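Local coordinates for putative aldehyde dehydrogenase (Burkholderia cenocepacia, PDB 4YWE), which probably oxidises aldehydes with NAD or NADP as the electron acceptor, as other members of the aldehyde dehydrogenase family do, and binds calcium and magnesium ions, at residues G46-I51 and G218-R223; D342-A347 and A374-V379. All coordinates share one frame; numbering follows the deposited sequence.

Interaction 1 of 2, residues G46-I51 and G218-R223. With EDO (1,2-ethanediol), chain I.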
loop_
_atom_site.group_PDB
_atom_site.type_symbol
_atom_site.label_atom_id
_atom_site.label_comp_id
_atom_site.label_asym_id
_atom_site.label_seq_id
_atom_site.Cartn_x
_atom_site.Cartn_y
_atom_site.Cartn_z
ATOM N N GLY A 46 -4.826 -29.455 -31.000
ATOM C CA GLY A 46 -6.019 -28.803 -30.497
ATOM C C GLY A 46 -6.694 -27.857 -31.467
ATOM O O GLY A 46 -6.035 -27.100 -32.178
ATOM N N THR A 47 -8.021 -27.908 -31.491
ATOM C CA THR A 47 -8.807 -27.031 -32.346
ATOM C C THR A 47 -9.855 -26.298 -31.518
ATOM O O THR A 47 -9.880 -26.420 -30.293
ATOM C CB THR A 47 -9.494 -27.814 -33.483
ATOM O OG1 THR A 47 -10.247 -28.900 -32.931
ATOM C CG2 THR A 47 -8.456 -28.368 -34.448
ATOM N N ALA A 48 -10.716 -25.543 -32.194
ATOM C CA ALA A 48 -11.745 -24.736 -31.538
ATOM C C ALA A 48 -12.663 -25.520 -30.583
ATOM O O ALA A 48 -12.972 -25.021 -29.501
ATOM C CB ALA A 48 -12.585 -24.008 -32.590
ATOM N N PRO A 49 -13.116 -26.731 -30.972
ATOM C CA PRO A 49 -13.948 -27.460 -30.005
ATOM C C PRO A 49 -13.220 -27.792 -28.702
ATOM O O PRO A 49 -13.842 -27.787 -27.638
ATOM C CB PRO A 49 -14.314 -28.742 -30.756
ATOM C CG PRO A 49 -14.238 -28.370 -32.187
ATOM C CD PRO A 49 -13.095 -27.409 -32.282
ATOM N N ASP A 50 -11.923 -28.071 -28.791
ATOM C CA ASP A 50 -11.122 -28.378 -27.611
ATOM C C ASP A 50 -11.026 -27.167 -26.688
ATOM O O ASP A 50 -11.089 -27.299 -25.465
ATOM C CB ASP A 50 -9.724 -28.845 -28.020
ATOM C CG ASP A 50 -9.759 -30.040 -28.950
ATOM O OD1 ASP A 50 -10.627 -30.918 -28.761
ATOM O OD2 ASP A 50 -8.923 -30.100 -29.875
ATOM N N ILE A 51 -10.872 -25.987 -27.284
ATOM C CA ILE A 51 -10.822 -24.744 -26.525
ATOM C C ILE A 51 -12.167 -24.498 -25.848
ATOM O O ILE A 51 -12.221 -24.059 -24.699
ATOM C CB ILE A 51 -10.427 -23.558 -27.427
ATOM C CG1 ILE A 51 -8.969 -23.692 -27.872
ATOM C CG2 ILE A 51 -10.627 -22.236 -26.700
ATOM C CD1 ILE A 51 -7.972 -23.631 -26.732
ATOM N N GLY A 218 -4.345 -21.665 -30.478
ATOM C CA GLY A 218 -4.011 -20.371 -29.912
ATOM C C GLY A 218 -4.972 -19.278 -30.334
ATOM O O GLY A 218 -5.379 -18.448 -29.520
ATOM N N ALA A 219 -5.340 -19.285 -31.611
ATOM C CA ALA A 219 -6.285 -18.313 -32.145
ATOM C C ALA A 219 -7.674 -18.516 -31.548
ATOM O O ALA A 219 -8.371 -17.551 -31.238
ATOM C CB ALA A 219 -6.341 -18.404 -33.663
ATOM N N ALA A 220 -8.067 -19.776 -31.388
ATOM C CA ALA A 220 -9.378 -20.111 -30.842
ATOM C C ALA A 220 -9.529 -19.591 -29.415
ATOM O O ALA A 220 -10.618 -19.196 -28.999
ATOM C CB ALA A 220 -9.602 -21.615 -30.885
ATOM N N LEU A 221 -8.429 -19.592 -28.671
ATOM C CA LEU A 221 -8.422 -19.062 -27.315
ATOM C C LEU A 221 -8.647 -17.554 -27.348
ATOM O O LEU A 221 -9.499 -17.026 -26.634
ATOM C CB LEU A 221 -7.102 -19.403 -26.611
ATOM C CG LEU A 221 -6.901 -19.023 -25.138
ATOM C CD1 LEU A 221 -5.959 -20.007 -24.467
ATOM C CD2 LEU A 221 -6.361 -17.606 -24.986
ATOM N N ALA A 222 -7.882 -16.870 -28.193
ATOM C CA ALA A 222 -7.925 -15.414 -28.273
ATOM C C ALA A 222 -9.279 -14.904 -28.765
ATOM O O ALA A 222 -9.680 -13.786 -28.442
ATOM C CB ALA A 222 -6.810 -14.908 -29.179
ATOM N N ARG A 223 -9.980 -15.727 -29.541
ATOM C CA ARG A 223 -11.284 -15.350 -30.078
ATOM C C ARG A 223 -12.431 -15.667 -29.121
ATOM O O ARG A 223 -13.526 -15.122 -29.258
ATOM C CB ARG A 223 -11.544 -16.056 -31.410
ATOM C CG ARG A 223 -10.587 -15.707 -32.536
ATOM C CD ARG A 223 -11.006 -16.431 -33.808
ATOM N NE ARG A 223 -9.953 -16.463 -34.816
ATOM C CZ ARG A 223 -9.806 -15.552 -35.772
ATOM N NH1 ARG A 223 -10.644 -14.528 -35.850
ATOM N NH2 ARG A 223 -8.818 -15.665 -36.651
HETATM C C1 EDO I . -9.639 -22.695 -34.768
HETATM O O1 EDO I . -8.650 -21.673 -34.594
HETATM C C2 EDO I . -8.955 -24.028 -35.048
HETATM O O2 EDO I . -9.945 -25.042 -35.251
#
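The methyl of Ala220 is the hub of this helix-to-helix contact. Ile51 CG1 rests 3.7 Å from Ala220 CB, and one turn earlier Ala48 brings its CA to 3.8 Å from the same methyl, so the first turn of helix 48-63 fits closely against helix 214-223. Ala48 and Ala220 are also the residues whose backbones come nearest, with 5.2 Å between their CA atoms; two such small side chains let the helices approach this far. Ile51 reaches the other helix with both branches. With CG2 anti to its own backbone N, that branch lies 3.9 Å from Leu221 CA, while CG1 (chi1 -69°) turns to the Ala220 methyl and CD1 carries on to the CB of Leu221.

Around this apolar core, the start of helix 48-63 is fixed by polar bonds. Thr47 holds the N-cap position, and its backbone N donates to Asp50 OD2 over 2.9 Å at 163°, meeting the anti side of the carboxylate 31° out of its plane. OD1 of the same carboxylate takes the backbone N-H of Ala24, which ties the turn to the loop beside it. Farther out, Ile51 touches Val210, and Leu221 reaches Val179 and Lys181 of strand 177-182, consistent with a place in the Rossmann-type cofactor-binding domain of this family.

Toward the exposed side sits a 1,2-ethanediol, probably from the crystallisation liquor. Ala48 N donates to its O2 over 3.2 Å, and the diol is also hydrogen-bonded to Glu216 O, so it links the two helices where their side chains are short. Between the protein segments themselves, then, the contact relies on shape and apolar burial, with hydrogen bonding left to the helix start and the bound diol.

Interaction 2 of 2, residues D342-A347 and A374-V379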
loop_
_atom_site.group_PDB
_atom_site.type_symbol
_atom_site.label_atom_id
_atom_site.label_comp_id
_atom_site.label_asym_id
_atom_site.label_seq_id
_atom_site.Cartn_x
_atom_site.Cartn_y
_atom_site.Cartn_z
ATOM N N ASP A 342 20.318 -15.730 -41.276
ATOM C CA ASP A 342 20.032 -14.579 -42.125
ATOM C C ASP A 342 20.565 -13.290 -41.507
ATOM O O ASP A 342 21.048 -12.409 -42.218
ATOM C CB ASP A 342 18.530 -14.462 -42.384
ATOM C CG ASP A 342 17.986 -15.631 -43.183
ATOM O OD1 ASP A 342 18.798 -16.383 -43.762
ATOM O OD2 ASP A 342 16.750 -15.796 -43.237
ATOM N N PHE A 343 20.471 -13.183 -40.185
ATOM C CA PHE A 343 21.035 -12.042 -39.472
ATOM C C PHE A 343 22.550 -11.989 -39.642
ATOM O O PHE A 343 23.111 -10.947 -39.981
ATOM C CB PHE A 343 20.686 -12.103 -37.984
ATOM C CG PHE A 343 19.376 -11.460 -37.639
ATOM C CD1 PHE A 343 19.290 -10.090 -37.458
ATOM C CD2 PHE A 343 18.233 -12.226 -37.481
ATOM C CE1 PHE A 343 18.085 -9.494 -37.134
ATOM C CE2 PHE A 343 17.025 -11.634 -37.156
ATOM C CZ PHE A 343 16.953 -10.267 -36.981
ATOM N N LEU A 344 23.203 -13.123 -39.406
ATOM C CA LEU A 344 24.659 -13.203 -39.466
ATOM C C LEU A 344 25.189 -13.001 -40.882
ATOM O O LEU A 344 26.240 -12.388 -41.074
ATOM C CB LEU A 344 25.138 -14.548 -38.914
ATOM C CG LEU A 344 24.823 -14.810 -37.439
ATOM C CD1 LEU A 344 25.326 -16.179 -37.008
ATOM C CD2 LEU A 344 25.417 -13.717 -36.563
ATOM N N SER A 345 24.461 -13.512 -41.871
ATOM C CA SER A 345 24.878 -13.385 -43.265
ATOM C C SER A 345 24.724 -11.949 -43.758
ATOM O O SER A 345 25.568 -11.448 -44.500
ATOM C CB SER A 345 24.077 -14.336 -44.158
ATOM O OG SER A 345 22.700 -14.001 -44.162
ATOM N N ASP A 346 23.643 -11.293 -43.347
ATOM C CA ASP A 346 23.422 -9.894 -43.701
ATOM C C ASP A 346 24.491 -9.004 -43.082
ATOM O O ASP A 346 24.970 -8.061 -43.712
ATOM C CB ASP A 346 22.034 -9.430 -43.254
ATOM C CG ASP A 346 20.921 -10.004 -44.106
ATOM O OD1 ASP A 346 21.190 -10.371 -45.269
ATOM O OD2 ASP A 346 19.777 -10.083 -43.614
ATOM N N ALA A 347 24.860 -9.311 -41.842
ATOM C CA ALA A 347 25.867 -8.539 -41.125
ATOM C C ALA A 347 27.239 -8.691 -41.773
ATOM O O ALA A 347 27.991 -7.722 -41.892
ATOM C CB ALA A 347 25.920 -8.966 -39.667
ATOM N N ALA A 374 27.836 -15.884 -31.226
ATOM C CA ALA A 374 28.627 -15.011 -32.082
ATOM C C ALA A 374 28.779 -13.619 -31.484
ATOM O O ALA A 374 27.813 -13.030 -30.998
ATOM C CB ALA A 374 28.000 -14.924 -33.466
ATOM N N LEU A 375 30.002 -13.102 -31.524
ATOM C CA LEU A 375 30.283 -11.750 -31.061
ATOM C C LEU A 375 30.667 -10.853 -32.229
ATOM O O LEU A 375 31.708 -11.050 -32.855
ATOM C CB LEU A 375 31.403 -11.756 -30.021
ATOM C CG LEU A 375 31.919 -10.374 -29.611
ATOM C CD1 LEU A 375 30.856 -9.599 -28.842
ATOM C CD2 LEU A 375 33.194 -10.499 -28.800
ATOM N N LEU A 376 29.824 -9.868 -32.520
ATOM C CA LEU A 376 30.102 -8.925 -33.596
ATOM C C LEU A 376 30.391 -7.538 -33.033
ATOM O O LEU A 376 29.812 -7.133 -32.025
ATOM C CB LEU A 376 28.936 -8.867 -34.587
ATOM C CG LEU A 376 28.761 -10.093 -35.489
ATOM C CD1 LEU A 376 27.971 -11.196 -34.793
ATOM C CD2 LEU A 376 28.107 -9.708 -36.805
ATOM N N ARG A 377 31.290 -6.816 -33.693
ATOM C CA ARG A 377 31.751 -5.527 -33.194
ATOM C C ARG A 377 31.498 -4.403 -34.191
ATOM O O ARG A 377 31.231 -4.654 -35.367
ATOM C CB ARG A 377 33.243 -5.592 -32.864
ATOM C CG ARG A 377 34.109 -6.037 -34.033
ATOM C CD ARG A 377 35.577 -5.771 -33.759
ATOM N NE ARG A 377 35.823 -4.353 -33.516
ATOM C CZ ARG A 377 36.842 -3.884 -32.805
ATOM N NH1 ARG A 377 37.713 -4.722 -32.261
ATOM N NH2 ARG A 377 36.986 -2.578 -32.635
ATOM N N ASP A 378 31.590 -3.168 -33.703
ATOM C CA ASP A 378 31.430 -1.972 -34.528
ATOM C C ASP A 378 30.083 -1.967 -35.237
ATOM O O ASP A 378 29.959 -1.464 -36.353
ATOM C CB ASP A 378 32.568 -1.869 -35.547
ATOM C CG ASP A 378 33.937 -1.939 -34.900
ATOM O OD1 ASP A 378 34.138 -1.287 -33.855
ATOM O OD2 ASP A 378 34.811 -2.656 -35.431
ATOM N N VAL A 379 29.078 -2.536 -34.580
ATOM C CA VAL A 379 27.741 -2.632 -35.146
ATOM C C VAL A 379 27.094 -1.256 -35.215
ATOM O O VAL A 379 26.941 -0.589 -34.192
ATOM C CB VAL A 379 26.864 -3.599 -34.334
ATOM C CG1 VAL A 379 25.476 -3.697 -34.946
ATOM C CG2 VAL A 379 27.517 -4.973 -34.251
#
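Leu376 lies against Leu344 and Ala347, joining helix 334-349 to strand 374-376 of the mixed sheet that also carries strands 261-265 and 293-299, in the alpha/beta fold of the aldehyde dehydrogenase family. The short axes run at 32° to each other and 11.3 Å apart, a gap bridged by side chains. The two methyls of Leu376 divide the work: CD2 presses on Ala347 CB at 3.7 Å, while CD1 meets Leu344 CD2 at 4.0 Å. The two leucine side chains cross obliquely. On Leu344, CG lies beside the backbone N (chi1 -63°); with CD1 extended away from CA, the other methyl, CD2, is left facing the strand. Its touch on Ala374 CB, at 4.2 Å, is looser. Leu385 of helix 384-387 touches both Ala347 and Leu376, and Val394 of the adjoining strand touches both leucines, adding to the apolar cluster.

The polar groups lie off this apolar contact, with Ser345 and Asp378 exposed. Asp346, a calcium ligand seen for this protein but without the ion bound to this chain, makes a weak, long ion pair with Arg384. Beyond the strand, Arg377 pairs with Asp378, and its NH2 forms a salt bridge with Glu304. The Asp378 carboxylate carbon lies at the guanidinium edge, in its plane, yet Arg377 NE approaches Asp378 OD2 at 2.8 Å from above the carboxylate plane, 48° out of it.

Two ways of seating a helix appear here: on another helix in interaction 1, on a beta-sheet in interaction 2. The contacts follow one another along the chain, their centres 39 Å apart and their nearest atoms about 24 Å apart, so neither touches the other. Each is near a residue that binds a metal ion in this protein, although that ion is not bound to this chain: the Ile51 side chain is about 8 Å from that of Pro225, and interaction 2 contains Asp346. A bound magnesium ion lies about 14 Å from the side chain of Leu221 in interaction 1. The predicted active-site residue, Glu256, belongs to neither contact.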